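Local structure of aminoacyl-histidine dipeptidase (Vibrio alginolyticus, 3MRU) at residues Ile61-Thr66 against Ile136-Ile141; Gly74-Ala79 against Asp167-Thr172; Pro140-Leu145 against Gly162-Asp167; Ala413-Met418 against Val480-Ala485. The protein probably hydrolyses dipeptides, in particular aminoacyl-histidine substrates such as carnosine, as a zinc-binding metallopeptidase of the M20C family. One frame throughout, in Å; residues are numbered along the deposited sequence.

Interaction 1: Ile61-Thr66 against Ile136-Ile141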
loop_
_atom_site.group_PDB
_atom_site.type_symbol
_atom_site.label_atom_id
_atom_site.label_comp_id
_atom_site.label_asym_id
_atom_site.label_seq_id
_atom_site.Cartn_x
_atom_site.Cartn_y
_atom_site.Cartn_z
ATOM N N ILE A 61 3.510 20.712 -17.101
ATOM C CA ILE A 61 3.632 21.105 -18.489
ATOM C C ILE A 61 2.256 21.407 -19.044
ATOM O O ILE A 61 1.357 20.559 -19.001
ATOM C CB ILE A 61 4.331 20.002 -19.301
ATOM C CG1 ILE A 61 5.793 19.896 -18.898
ATOM C CG2 ILE A 61 4.221 20.267 -20.793
ATOM C CD1 ILE A 61 6.489 18.601 -19.323
ATOM N N LYS A 62 2.094 22.619 -19.559
ATOM C CA LYS A 62 0.777 23.075 -19.964
ATOM C C LYS A 62 0.570 23.074 -21.477
ATOM O O LYS A 62 1.307 23.711 -22.233
ATOM C CB LYS A 62 0.468 24.453 -19.353
ATOM C CG LYS A 62 -1.020 24.649 -19.039
ATOM C CD LYS A 62 -1.375 26.073 -18.599
ATOM C CE LYS A 62 -2.900 26.303 -18.754
ATOM N NZ LYS A 62 -3.390 27.669 -18.355
ATOM N N LYS A 63 -0.445 22.343 -21.910
ATOM C CA LYS A 63 -0.842 22.374 -23.297
ATOM C C LYS A 63 -2.292 22.806 -23.419
ATOM O O LYS A 63 -3.172 22.187 -22.819
ATOM C CB LYS A 63 -0.653 21.014 -23.945
ATOM C CG LYS A 63 -1.154 20.945 -25.380
ATOM C CD LYS A 63 -0.724 19.649 -25.999
ATOM C CE LYS A 63 -1.189 19.518 -27.407
ATOM N NZ LYS A 63 -1.092 18.089 -27.771
ATOM N N PRO A 64 -2.540 23.875 -24.205
ATOM C CA PRO A 64 -3.887 24.386 -24.437
ATOM C C PRO A 64 -4.698 23.426 -25.293
ATOM O O PRO A 64 -4.131 22.633 -26.048
ATOM C CB PRO A 64 -3.637 25.686 -25.199
ATOM C CG PRO A 64 -2.352 25.455 -25.902
ATOM C CD PRO A 64 -1.528 24.665 -24.937
ATOM N N ALA A 65 -6.016 23.507 -25.152
ATOM C CA ALA A 65 -6.959 22.682 -25.900
ATOM C C ALA A 65 -6.755 22.760 -27.407
ATOM O O ALA A 65 -6.371 23.804 -27.937
ATOM C CB ALA A 65 -8.394 23.101 -25.560
ATOM N N THR A 66 -7.015 21.651 -28.088
ATOM C CA THR A 66 -7.169 21.685 -29.533
ATOM C C THR A 66 -8.489 22.433 -29.799
ATOM O O THR A 66 -9.403 22.376 -28.956
ATOM C CB THR A 66 -7.123 20.263 -30.169
ATOM O OG1 THR A 66 -8.314 19.538 -29.843
ATOM C CG2 THR A 66 -5.903 19.487 -29.681
ATOM N N ILE A 136 -5.176 14.313 -31.237
ATOM C CA ILE A 136 -6.142 14.016 -30.188
ATOM C C ILE A 136 -6.826 15.342 -29.937
ATOM O O ILE A 136 -6.174 16.350 -29.650
ATOM C CB ILE A 136 -5.492 13.463 -28.917
ATOM C CG1 ILE A 136 -4.608 12.273 -29.243
ATOM C CG2 ILE A 136 -6.557 13.077 -27.870
ATOM C CD1 ILE A 136 -5.288 11.029 -29.879
ATOM N N LYS A 137 -8.146 15.323 -30.065
ATOM C CA LYS A 137 -8.980 16.497 -29.838
ATOM C C LYS A 137 -9.250 16.602 -28.349
ATOM O O LYS A 137 -10.299 16.171 -27.881
ATOM C CB LYS A 137 -10.296 16.408 -30.626
ATOM C CG LYS A 137 -10.274 17.190 -31.929
ATOM C CD LYS A 137 -11.132 16.535 -33.001
ATOM C CE LYS A 137 -11.087 17.362 -34.297
ATOM N NZ LYS A 137 -11.277 16.503 -35.523
ATOM N N HIS A 138 -8.298 17.168 -27.612
ATOM C CA HIS A 138 -8.424 17.299 -26.159
ATOM C C HIS A 138 -8.753 18.713 -25.690
ATOM O O HIS A 138 -8.549 19.679 -26.427
ATOM C CB HIS A 138 -7.168 16.783 -25.468
ATOM C CG HIS A 138 -5.921 17.499 -25.857
ATOM N ND1 HIS A 138 -4.955 16.923 -26.653
ATOM C CD2 HIS A 138 -5.467 18.737 -25.551
ATOM C CE1 HIS A 138 -3.960 17.777 -26.818
ATOM N NE2 HIS A 138 -4.243 18.886 -26.160
ATOM N N GLY A 139 -9.264 18.818 -24.464
ATOM C CA GLY A 139 -9.471 20.106 -23.797
ATOM C C GLY A 139 -8.142 20.532 -23.188
ATOM O O GLY A 139 -7.127 19.863 -23.404
ATOM N N PRO A 140 -8.128 21.637 -22.414
ATOM C CA PRO A 140 -6.869 22.080 -21.785
ATOM C C PRO A 140 -6.166 21.007 -20.975
ATOM O O PRO A 140 -6.841 20.135 -20.407
ATOM C CB PRO A 140 -7.306 23.164 -20.792
ATOM C CG PRO A 140 -8.719 22.827 -20.455
ATOM C CD PRO A 140 -9.307 22.212 -21.701
ATOM N N ILE A 141 -4.835 21.052 -20.914
ATOM C CA ILE A 141 -4.103 19.955 -20.286
ATOM C C ILE A 141 -2.843 20.319 -19.503
ATOM O O ILE A 141 -2.013 21.120 -19.939
ATOM C CB ILE A 141 -3.830 18.861 -21.367
ATOM C CG1 ILE A 141 -5.039 17.917 -21.445
ATOM C CG2 ILE A 141 -2.562 18.048 -21.056
ATOM C CD1 ILE A 141 -5.095 17.041 -22.694
#
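K63 and H138 cross at about a right angle, the lysine chain passing the edge of the imidazole with CE in the ring plane, 3.4 Å from H138 NE2. K63 CG stands anti to the backbone N (chi1 175°), and the extended chain beyond it carries NZ past H138 CE1 (3.0 Å) to hydrogen bonds with the carbonyl oxygens of L131 and S133, around the C-terminal end of helix 124-132. One face of the H138 ring receives the T66 methyl, a CH-pi contact with CG2 3.9 Å from the H138 ring centroid. Here strand 59-63 ends its antiparallel pairing with strand 141-146 in the six-stranded mixed sheet. K63 and I141 form the hydrogen-bonded pair, with K63 N to I141 O and I141 N to K63 O both 2.8 Å. Past this pair lie loops, 64-66 leaving its strand and 136-140 leading into its own. T66 N donates to H138 O at 3.0 Å, and T66 OG1 adds a weak bond to the same oxygen at 3.4 Å. K137 centres an inverse gamma turn beside T66, while A65 CB rests against P140 CD at 4.1 Å.

Interaction 2: Gly74-Ala79 against Asp167-Thr172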
loop_
_atom_site.group_PDB
_atom_site.type_symbol
_atom_site.label_atom_id
_atom_site.label_comp_id
_atom_site.label_asym_id
_atom_site.label_seq_id
_atom_site.Cartn_x
_atom_site.Cartn_y
_atom_site.Cartn_z
ATOM N N GLY A 74 -10.271 21.169 -18.063
ATOM C CA GLY A 74 -9.003 20.970 -17.385
ATOM C C GLY A 74 -8.762 19.555 -16.900
ATOM O O GLY A 74 -9.545 19.007 -16.125
ATOM N N VAL A 75 -7.664 18.963 -17.358
ATOM C CA VAL A 75 -7.300 17.609 -16.965
ATOM C C VAL A 75 -5.822 17.554 -16.603
ATOM O O VAL A 75 -5.027 18.351 -17.098
ATOM C CB VAL A 75 -7.583 16.598 -18.091
ATOM C CG1 VAL A 75 -7.146 15.202 -17.671
ATOM C CG2 VAL A 75 -9.059 16.613 -18.458
ATOM N N VAL A 76 -5.459 16.616 -15.735
ATOM C CA VAL A 76 -4.074 16.464 -15.313
ATOM C C VAL A 76 -3.629 15.022 -15.452
ATOM O O VAL A 76 -4.033 14.171 -14.669
ATOM C CB VAL A 76 -3.859 16.898 -13.851
ATOM C CG1 VAL A 76 -2.378 17.167 -13.578
ATOM C CG2 VAL A 76 -4.681 18.129 -13.514
ATOM N N LEU A 77 -2.796 14.756 -16.454
ATOM C CA LEU A 77 -2.164 13.444 -16.640
ATOM C C LEU A 77 -0.952 13.312 -15.725
ATOM O O LEU A 77 -0.144 14.246 -15.608
ATOM C CB LEU A 77 -1.756 13.245 -18.097
ATOM C CG LEU A 77 -2.890 13.465 -19.103
ATOM C CD1 LEU A 77 -2.385 13.477 -20.534
ATOM C CD2 LEU A 77 -3.907 12.396 -18.934
ATOM N N GLN A 78 -0.825 12.168 -15.058
ATOM C CA GLN A 78 0.197 12.063 -14.031
ATOM C C GLN A 78 0.849 10.719 -13.951
ATOM O O GLN A 78 0.218 9.670 -14.060
ATOM C CB GLN A 78 -0.361 12.458 -12.663
ATOM C CG GLN A 78 0.679 12.579 -11.538
ATOM C CD GLN A 78 0.799 11.328 -10.711
ATOM O OE1 GLN A 78 1.858 11.046 -10.169
ATOM N NE2 GLN A 78 -0.292 10.578 -10.587
ATOM N N ALA A 79 2.150 10.793 -13.765
ATOM C CA ALA A 79 3.004 9.636 -13.619
ATOM C C ALA A 79 4.154 10.099 -12.734
ATOM O O ALA A 79 4.256 11.298 -12.411
ATOM C CB ALA A 79 3.520 9.176 -14.981
ATOM N N ASP A 167 -10.614 19.976 -12.174
ATOM C CA ASP A 167 -10.988 19.106 -11.065
ATOM C C ASP A 167 -10.732 17.621 -11.300
ATOM O O ASP A 167 -11.097 16.782 -10.478
ATOM C CB ASP A 167 -12.386 19.461 -10.554
ATOM C CG ASP A 167 -12.591 20.955 -10.406
ATOM O OD1 ASP A 167 -13.556 21.361 -9.725
ATOM O OD2 ASP A 167 -11.786 21.724 -10.972
ATOM N N ILE A 168 -10.095 17.293 -12.420
ATOM C CA ILE A 168 -9.825 15.896 -12.752
ATOM C C ILE A 168 -8.335 15.556 -12.808
ATOM O O ILE A 168 -7.503 16.401 -13.136
ATOM C CB ILE A 168 -10.477 15.501 -14.092
ATOM C CG1 ILE A 168 -12.000 15.586 -13.990
ATOM C CG2 ILE A 168 -10.041 14.105 -14.507
ATOM C CD1 ILE A 168 -12.702 15.597 -15.328
ATOM N N LEU A 169 -8.014 14.304 -12.488
ATOM C CA LEU A 169 -6.645 13.813 -12.530
ATOM C C LEU A 169 -6.634 12.426 -13.113
ATOM O O LEU A 169 -7.514 11.632 -12.829
ATOM C CB LEU A 169 -6.066 13.775 -11.120
ATOM C CG LEU A 169 -4.591 13.588 -10.730
ATOM C CD1 LEU A 169 -3.916 12.370 -11.363
ATOM C CD2 LEU A 169 -3.795 14.856 -10.966
ATOM N N LEU A 170 -5.642 12.131 -13.940
ATOM C CA LEU A 170 -5.505 10.787 -14.477
ATOM C C LEU A 170 -4.149 10.186 -14.148
ATOM O O LEU A 170 -3.133 10.503 -14.782
ATOM C CB LEU A 170 -5.786 10.768 -15.972
ATOM C CG LEU A 170 -7.148 11.387 -16.321
ATOM C CD1 LEU A 170 -7.193 11.903 -17.760
ATOM C CD2 LEU A 170 -8.349 10.459 -16.021
ATOM N N ASN A 171 -4.136 9.346 -13.121
ATOM C CA ASN A 171 -2.937 8.662 -12.767
ATOM C C ASN A 171 -2.811 7.381 -13.555
ATOM O O ASN A 171 -3.760 6.608 -13.679
ATOM C CB ASN A 171 -2.892 8.385 -11.284
ATOM C CG ASN A 171 -1.729 7.506 -10.920
ATOM O OD1 ASN A 171 -0.664 7.997 -10.565
ATOM N ND2 ASN A 171 -1.909 6.195 -11.046
ATOM N N THR A 172 -1.612 7.156 -14.074
ATOM C CA THR A 172 -1.328 6.050 -14.968
ATOM C C THR A 172 -0.474 5.024 -14.248
ATOM O O THR A 172 0.335 4.344 -14.868
ATOM C CB THR A 172 -0.495 6.548 -16.115
ATOM O OG1 THR A 172 0.842 6.722 -15.647
ATOM C CG2 THR A 172 -0.996 7.891 -16.599
#
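L170 packs its side chain against V75 and L77 of the neighbouring strand. From the backbone outward, L170 CB lies 3.9 Å from L77 CD2. The first torsion sets L170 CG anti to the carbonyl carbon (chi1 -54°), where it lies 4.0 Å from V75 CG1. At the tip, L170 CD1 meets both residues, 3.3 Å from V75 CG1 and 3.5 Å from L77 CD2. The leucines L77 and L170 lie side by side and point the same way, whereas V75 comes at a slant. On the other face of the sheet, L169 sends CD2 to V76 CB and CD1 to Q78 CB, and Q78 stands beside N171. The backbones run parallel, with short-segment axes 23° apart. L170 bonds through its N-H and C=O to V76 and Q78, the residues flanking L77: L170 N donates to V76 O at 2.7 Å, and L170 O accepts from Q78 N at 2.9 Å. T172 N continues the ladder to Q78 O at 3.1 Å, while the V76 N to I168 O bond at the other end is weak. Each segment is followed directly by a zinc ligand, H80 after A79 and D173 after T172, so the pairing brings two strand ends together at the metal site. Strand 141-146 flanks strand 75-80 on its far edge. From helix 469-485, M479 touches L77 and L170, and L482 touches L170; V75 meets I486 just beyond that helix, and helix 124-132 reaches L77 through C127 and V130.

Interaction 3: Pro140-Leu145 against Gly162-Asp167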
loop_
_atom_site.group_PDB
_atom_site.type_symbol
_atom_site.label_atom_id
_atom_site.label_comp_id
_atom_site.label_asym_id
_atom_site.label_seq_id
_atom_site.Cartn_x
_atom_site.Cartn_y
_atom_site.Cartn_z
ATOM N N PRO A 140 -8.128 21.637 -22.414
ATOM C CA PRO A 140 -6.869 22.080 -21.785
ATOM C C PRO A 140 -6.166 21.007 -20.975
ATOM O O PRO A 140 -6.841 20.135 -20.407
ATOM C CB PRO A 140 -7.306 23.164 -20.792
ATOM C CG PRO A 140 -8.719 22.827 -20.455
ATOM C CD PRO A 140 -9.307 22.212 -21.701
ATOM N N ILE A 141 -4.835 21.052 -20.914
ATOM C CA ILE A 141 -4.103 19.955 -20.286
ATOM C C ILE A 141 -2.843 20.319 -19.503
ATOM O O ILE A 141 -2.013 21.120 -19.939
ATOM C CB ILE A 141 -3.830 18.861 -21.367
ATOM C CG1 ILE A 141 -5.039 17.917 -21.445
ATOM C CG2 ILE A 141 -2.562 18.048 -21.056
ATOM C CD1 ILE A 141 -5.095 17.041 -22.694
ATOM N N GLU A 142 -2.736 19.699 -18.332
ATOM C CA GLU A 142 -1.554 19.766 -17.490
ATOM C C GLU A 142 -1.014 18.357 -17.334
ATOM O O GLU A 142 -1.779 17.398 -17.263
ATOM C CB GLU A 142 -1.899 20.339 -16.113
ATOM C CG GLU A 142 -2.679 21.666 -16.148
ATOM C CD GLU A 142 -2.892 22.267 -14.760
ATOM O OE1 GLU A 142 -1.901 22.748 -14.161
ATOM O OE2 GLU A 142 -4.047 22.260 -14.271
ATOM N N VAL A 143 0.304 18.231 -17.320
ATOM C CA VAL A 143 0.932 16.964 -17.015
ATOM C C VAL A 143 1.699 17.145 -15.726
ATOM O O VAL A 143 2.430 18.125 -15.572
ATOM C CB VAL A 143 1.853 16.461 -18.182
ATOM C CG1 VAL A 143 3.083 15.722 -17.664
ATOM C CG2 VAL A 143 1.067 15.552 -19.108
ATOM N N LEU A 144 1.520 16.213 -14.796
ATOM C CA LEU A 144 2.284 16.241 -13.560
ATOM C C LEU A 144 3.247 15.078 -13.490
ATOM O O LEU A 144 2.833 13.920 -13.491
ATOM C CB LEU A 144 1.352 16.186 -12.354
ATOM C CG LEU A 144 1.892 16.622 -11.000
ATOM C CD1 LEU A 144 3.415 16.654 -10.937
ATOM C CD2 LEU A 144 1.362 17.980 -10.740
ATOM N N LEU A 145 4.531 15.378 -13.413
ATOM C CA LEU A 145 5.500 14.321 -13.278
ATOM C C LEU A 145 6.147 14.410 -11.920
ATOM O O LEU A 145 7.022 15.253 -11.691
ATOM C CB LEU A 145 6.539 14.395 -14.388
ATOM C CG LEU A 145 5.986 14.155 -15.785
ATOM C CD1 LEU A 145 7.047 14.387 -16.791
ATOM C CD2 LEU A 145 5.418 12.747 -15.940
ATOM N N GLY A 162 -2.821 25.621 -6.487
ATOM C CA GLY A 162 -2.508 26.847 -7.195
ATOM C C GLY A 162 -1.486 26.566 -8.277
ATOM O O GLY A 162 -0.937 27.484 -8.889
ATOM N N TRP A 163 -1.235 25.284 -8.508
ATOM C CA TRP A 163 -0.274 24.858 -9.509
ATOM C C TRP A 163 -1.020 24.114 -10.574
ATOM O O TRP A 163 -0.513 23.944 -11.681
ATOM C CB TRP A 163 0.769 23.914 -8.901
ATOM C CG TRP A 163 1.741 24.650 -8.043
ATOM C CD1 TRP A 163 1.571 24.992 -6.740
ATOM C CD2 TRP A 163 3.018 25.175 -8.435
ATOM N NE1 TRP A 163 2.661 25.690 -6.285
ATOM C CE2 TRP A 163 3.568 25.816 -7.302
ATOM C CE3 TRP A 163 3.751 25.167 -9.627
ATOM C CZ2 TRP A 163 4.830 26.441 -7.321
ATOM C CZ3 TRP A 163 5.014 25.790 -9.642
ATOM C CH2 TRP A 163 5.535 26.414 -8.493
ATOM N N LEU A 164 -2.242 23.699 -10.251
ATOM C CA LEU A 164 -3.090 23.047 -11.228
ATOM C C LEU A 164 -4.442 23.745 -11.241
ATOM O O LEU A 164 -4.825 24.401 -10.250
ATOM C CB LEU A 164 -3.283 21.563 -10.946
ATOM C CG LEU A 164 -2.100 20.820 -10.327
ATOM C CD1 LEU A 164 -2.500 19.382 -10.021
ATOM C CD2 LEU A 164 -0.909 20.844 -11.250
ATOM N N LYS A 165 -5.134 23.636 -12.387
ATOM C CA LYS A 165 -6.591 23.744 -12.416
ATOM C C LYS A 165 -7.134 22.453 -13.041
ATOM O O LYS A 165 -6.361 21.591 -13.484
ATOM C CB LYS A 165 -7.065 24.845 -13.368
ATOM C CG LYS A 165 -8.517 25.276 -13.109
ATOM C CD LYS A 165 -8.849 25.330 -11.598
ATOM C CE LYS A 165 -10.233 25.922 -11.357
ATOM N NZ LYS A 165 -10.298 26.653 -10.058
ATOM N N GLY A 166 -8.456 22.328 -13.074
ATOM C CA GLY A 166 -9.096 21.154 -13.640
ATOM C C GLY A 166 -9.342 20.232 -12.463
ATOM O O GLY A 166 -8.402 19.759 -11.825
ATOM N N ASP A 167 -10.614 19.976 -12.174
ATOM C CA ASP A 167 -10.988 19.106 -11.065
ATOM C C ASP A 167 -10.732 17.621 -11.300
ATOM O O ASP A 167 -11.097 16.782 -10.478
ATOM C CB ASP A 167 -12.386 19.461 -10.554
ATOM C CG ASP A 167 -12.591 20.955 -10.406
ATOM O OD1 ASP A 167 -13.556 21.361 -9.725
ATOM O OD2 ASP A 167 -11.786 21.724 -10.972
#
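The backbones at E142 and L164 stay 7.2 Å apart between their CA atoms, and no bond joins main chain to main chain. Segment 140-145 is extended from I141 onward as a strand, whereas 162-167 is an irregular loop crossing beside it, so side chains bridge the gap. E142 provides the polar link. Its CG lies anti to the carbonyl carbon (chi1 -51°) and the chain stays extended to CD, which brings the carboxylate up against the loop main chain. E142 OE2 accepts a hydrogen bond from K165 N at 2.6 Å through its syn lone pair, with an angle of 143° at the hydrogen. The same oxygen, E142 OE2, is 3.5 Å from L164 CB. The other oxygen, E142 OE1, is 3.2 Å from L164 CA. It also lies 3.1 Å from W163 O, two acceptors with no hydrogen bond between them. The loop belongs to the crossover connection between the parallel strands 141-146 and 168-171, which passes strand 75-80 lying between them in the sheet; residues 146-161 of this connection contain no helix. L164 supplies the apolar part: its CD2 touches L144 CD2 at 3.7 Å, the two leucine side chains crossing at about a right angle. F60 of strand 59-63 touches both leucines, and its ring also meets that of W163. The K165 side chain bends at chi2 and chi4 and leads away, and its backbone N supplies the hydrogen bond. W163 N is held in turn by the hydroxyl of Y445.

Interaction 4: Ala413-Met418 against Val480-Ala485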
loop_
_atom_site.group_PDB
_atom_site.type_symbol
_atom_site.label_atom_id
_atom_site.label_comp_id
_atom_site.label_asym_id
_atom_site.label_seq_id
_atom_site.Cartn_x
_atom_site.Cartn_y
_atom_site.Cartn_z
ATOM N N ALA A 413 -17.694 7.780 -13.716
ATOM C CA ALA A 413 -18.873 7.450 -14.512
ATOM C C ALA A 413 -18.499 7.361 -15.974
ATOM O O ALA A 413 -18.787 6.364 -16.651
ATOM C CB ALA A 413 -19.953 8.492 -14.314
ATOM N N ILE A 414 -17.836 8.415 -16.441
ATOM C CA ILE A 414 -17.351 8.488 -17.810
ATOM C C ILE A 414 -16.493 7.285 -18.123
ATOM O O ILE A 414 -16.875 6.448 -18.936
ATOM C CB ILE A 414 -16.578 9.769 -18.053
ATOM C CG1 ILE A 414 -17.560 10.932 -18.048
ATOM C CG2 ILE A 414 -15.860 9.701 -19.373
ATOM C CD1 ILE A 414 -18.688 10.948 -19.128
ATOM N N PHE A 415 -15.359 7.188 -17.437
ATOM C CA PHE A 415 -14.439 6.101 -17.637
ATOM C C PHE A 415 -15.204 4.804 -17.747
ATOM O O PHE A 415 -14.978 4.016 -18.654
ATOM C CB PHE A 415 -13.450 6.029 -16.482
ATOM C CG PHE A 415 -12.381 4.996 -16.670
ATOM C CD1 PHE A 415 -12.667 3.646 -16.539
ATOM C CD2 PHE A 415 -11.086 5.378 -16.970
ATOM C CE1 PHE A 415 -11.692 2.707 -16.718
ATOM C CE2 PHE A 415 -10.098 4.443 -17.146
ATOM C CZ PHE A 415 -10.403 3.102 -17.022
ATOM N N ARG A 416 -16.127 4.598 -16.820
ATOM C CA ARG A 416 -16.884 3.362 -16.756
ATOM C C ARG A 416 -17.648 3.167 -18.057
ATOM O O ARG A 416 -17.654 2.067 -18.638
ATOM C CB ARG A 416 -17.856 3.412 -15.571
ATOM C CG ARG A 416 -18.249 2.066 -15.040
ATOM C CD ARG A 416 -18.828 2.204 -13.649
ATOM N NE ARG A 416 -18.669 0.952 -12.900
ATOM C CZ ARG A 416 -19.094 0.741 -11.656
ATOM N NH1 ARG A 416 -18.884 -0.442 -11.094
ATOM N NH2 ARG A 416 -19.728 1.695 -10.977
ATOM N N ASP A 417 -18.273 4.251 -18.512
ATOM C CA ASP A 417 -19.147 4.197 -19.680
ATOM C C ASP A 417 -18.413 4.363 -21.014
ATOM O O ASP A 417 -18.885 3.892 -22.048
ATOM C CB ASP A 417 -20.318 5.185 -19.533
ATOM C CG ASP A 417 -21.537 4.553 -18.832
ATOM O OD1 ASP A 417 -21.359 3.633 -17.985
ATOM O OD2 ASP A 417 -22.680 4.967 -19.144
ATOM N N MET A 418 -17.253 5.007 -20.978
ATOM C CA MET A 418 -16.392 5.117 -22.146
ATOM C C MET A 418 -15.613 3.814 -22.419
ATOM O O MET A 418 -15.236 3.536 -23.547
ATOM C CB MET A 418 -15.469 6.328 -21.966
ATOM C CG MET A 418 -14.198 6.325 -22.789
ATOM S SD MET A 418 -13.092 4.969 -22.321
ATOM C CE MET A 418 -12.581 5.452 -20.660
ATOM N N VAL A 480 -6.866 7.853 -24.661
ATOM C CA VAL A 480 -7.366 8.773 -25.683
ATOM C C VAL A 480 -8.866 8.949 -25.589
ATOM O O VAL A 480 -9.355 10.074 -25.495
ATOM C CB VAL A 480 -7.069 8.299 -27.105
ATOM C CG1 VAL A 480 -7.944 9.052 -28.078
ATOM C CG2 VAL A 480 -5.604 8.494 -27.446
ATOM N N ALA A 481 -9.574 7.817 -25.603
ATOM C CA ALA A 481 -11.024 7.788 -25.584
ATOM C C ALA A 481 -11.535 8.792 -24.580
ATOM O O ALA A 481 -12.298 9.697 -24.945
ATOM C CB ALA A 481 -11.508 6.417 -25.244
ATOM N N LEU A 482 -11.094 8.683 -23.329
ATOM C CA LEU A 482 -11.626 9.612 -22.347
ATOM C C LEU A 482 -11.152 11.049 -22.517
ATOM O O LEU A 482 -11.980 11.958 -22.488
ATOM C CB LEU A 482 -11.540 9.112 -20.897
ATOM C CG LEU A 482 -10.288 8.592 -20.215
ATOM C CD1 LEU A 482 -9.289 9.681 -19.921
ATOM C CD2 LEU A 482 -10.772 8.019 -18.938
ATOM N N LEU A 483 -9.854 11.270 -22.724
ATOM C CA LEU A 483 -9.351 12.638 -22.897
ATOM C C LEU A 483 -10.268 13.520 -23.761
ATOM O O LEU A 483 -10.301 14.740 -23.601
ATOM C CB LEU A 483 -7.954 12.621 -23.505
ATOM C CG LEU A 483 -6.743 12.740 -22.582
ATOM C CD1 LEU A 483 -5.446 12.744 -23.381
ATOM C CD2 LEU A 483 -6.841 13.988 -21.754
ATOM N N GLU A 484 -11.002 12.884 -24.675
ATOM C CA GLU A 484 -11.908 13.576 -25.593
ATOM C C GLU A 484 -13.334 13.489 -25.092
ATOM O O GLU A 484 -14.159 14.369 -25.385
ATOM C CB GLU A 484 -11.801 12.993 -27.006
ATOM C CG GLU A 484 -10.387 13.094 -27.557
ATOM C CD GLU A 484 -10.243 12.555 -28.956
ATOM O OE1 GLU A 484 -10.983 11.604 -29.291
ATOM O OE2 GLU A 484 -9.379 13.068 -29.712
ATOM N N ALA A 485 -13.618 12.421 -24.339
ATOM C CA ALA A 485 -14.929 12.211 -23.716
ATOM C C ALA A 485 -15.233 13.221 -22.588
ATOM O O ALA A 485 -16.379 13.341 -22.155
ATOM C CB ALA A 485 -15.036 10.784 -23.197
#
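F415 offers its ring to two methyl groups, one from its own helix and one from L482. M418 CE lies over one face, 3.9 Å above the plane and offset toward the rim; L482 CD2 approaches obliquely, 3.3 Å from F415 CD2. The F415 ring also meets F453 edge-to-face. L482 CG sits between the backbone N and the carbonyl carbon (chi1 52°), and its CD2 branch also touches M418 CE at 3.6 Å. M418 folds back: chi2 places SD beside A481 CB at 3.6 Å, and chi3 turns CE toward L482 and the F415 ring. Further along, I414 CG2 meets A485 CB at 4.1 Å, methyl against methyl. The short helix axes come within 9.9 Å at an angle of 128° between their N-to-C directions, joining helix 410-420 to the C-terminal part of helix 469-485. The small A481 and A485 bring little bulk to the interface, while L482 and M418 reach across it. No hydrogen bond links the two segments. Carbon and sulfur surfaces make up the contacts, which implies cohesion by van der Waals packing and exclusion of water, without the directional constraint of polar bonds.

In the fold
Interactions 1, 2 and 3 belong to one six-stranded sheet: strand 141-146 bonds to strand 59-63 through V143 N and I61 O (3.1 Å), and to strand 75-80 through L144 N and L77 O (2.7 Å). Interactions 2 and 3 have centres about 7 Å apart, with interaction 3 nested in the chain loop that interaction 2 closes. Helix 469-485 ties interaction 4 to this sheet, with L482 CD1 3.7 Å from L170 CD1, and to the loop of interaction 1, with E484 OE2 2.6 Å from K137 N, a probable hydrogen bond. Interaction 2 lies nearest the zinc site, the N171 side chain being about 7 Å from a zinc ion, whereas interactions 1 and 4 lie away from it.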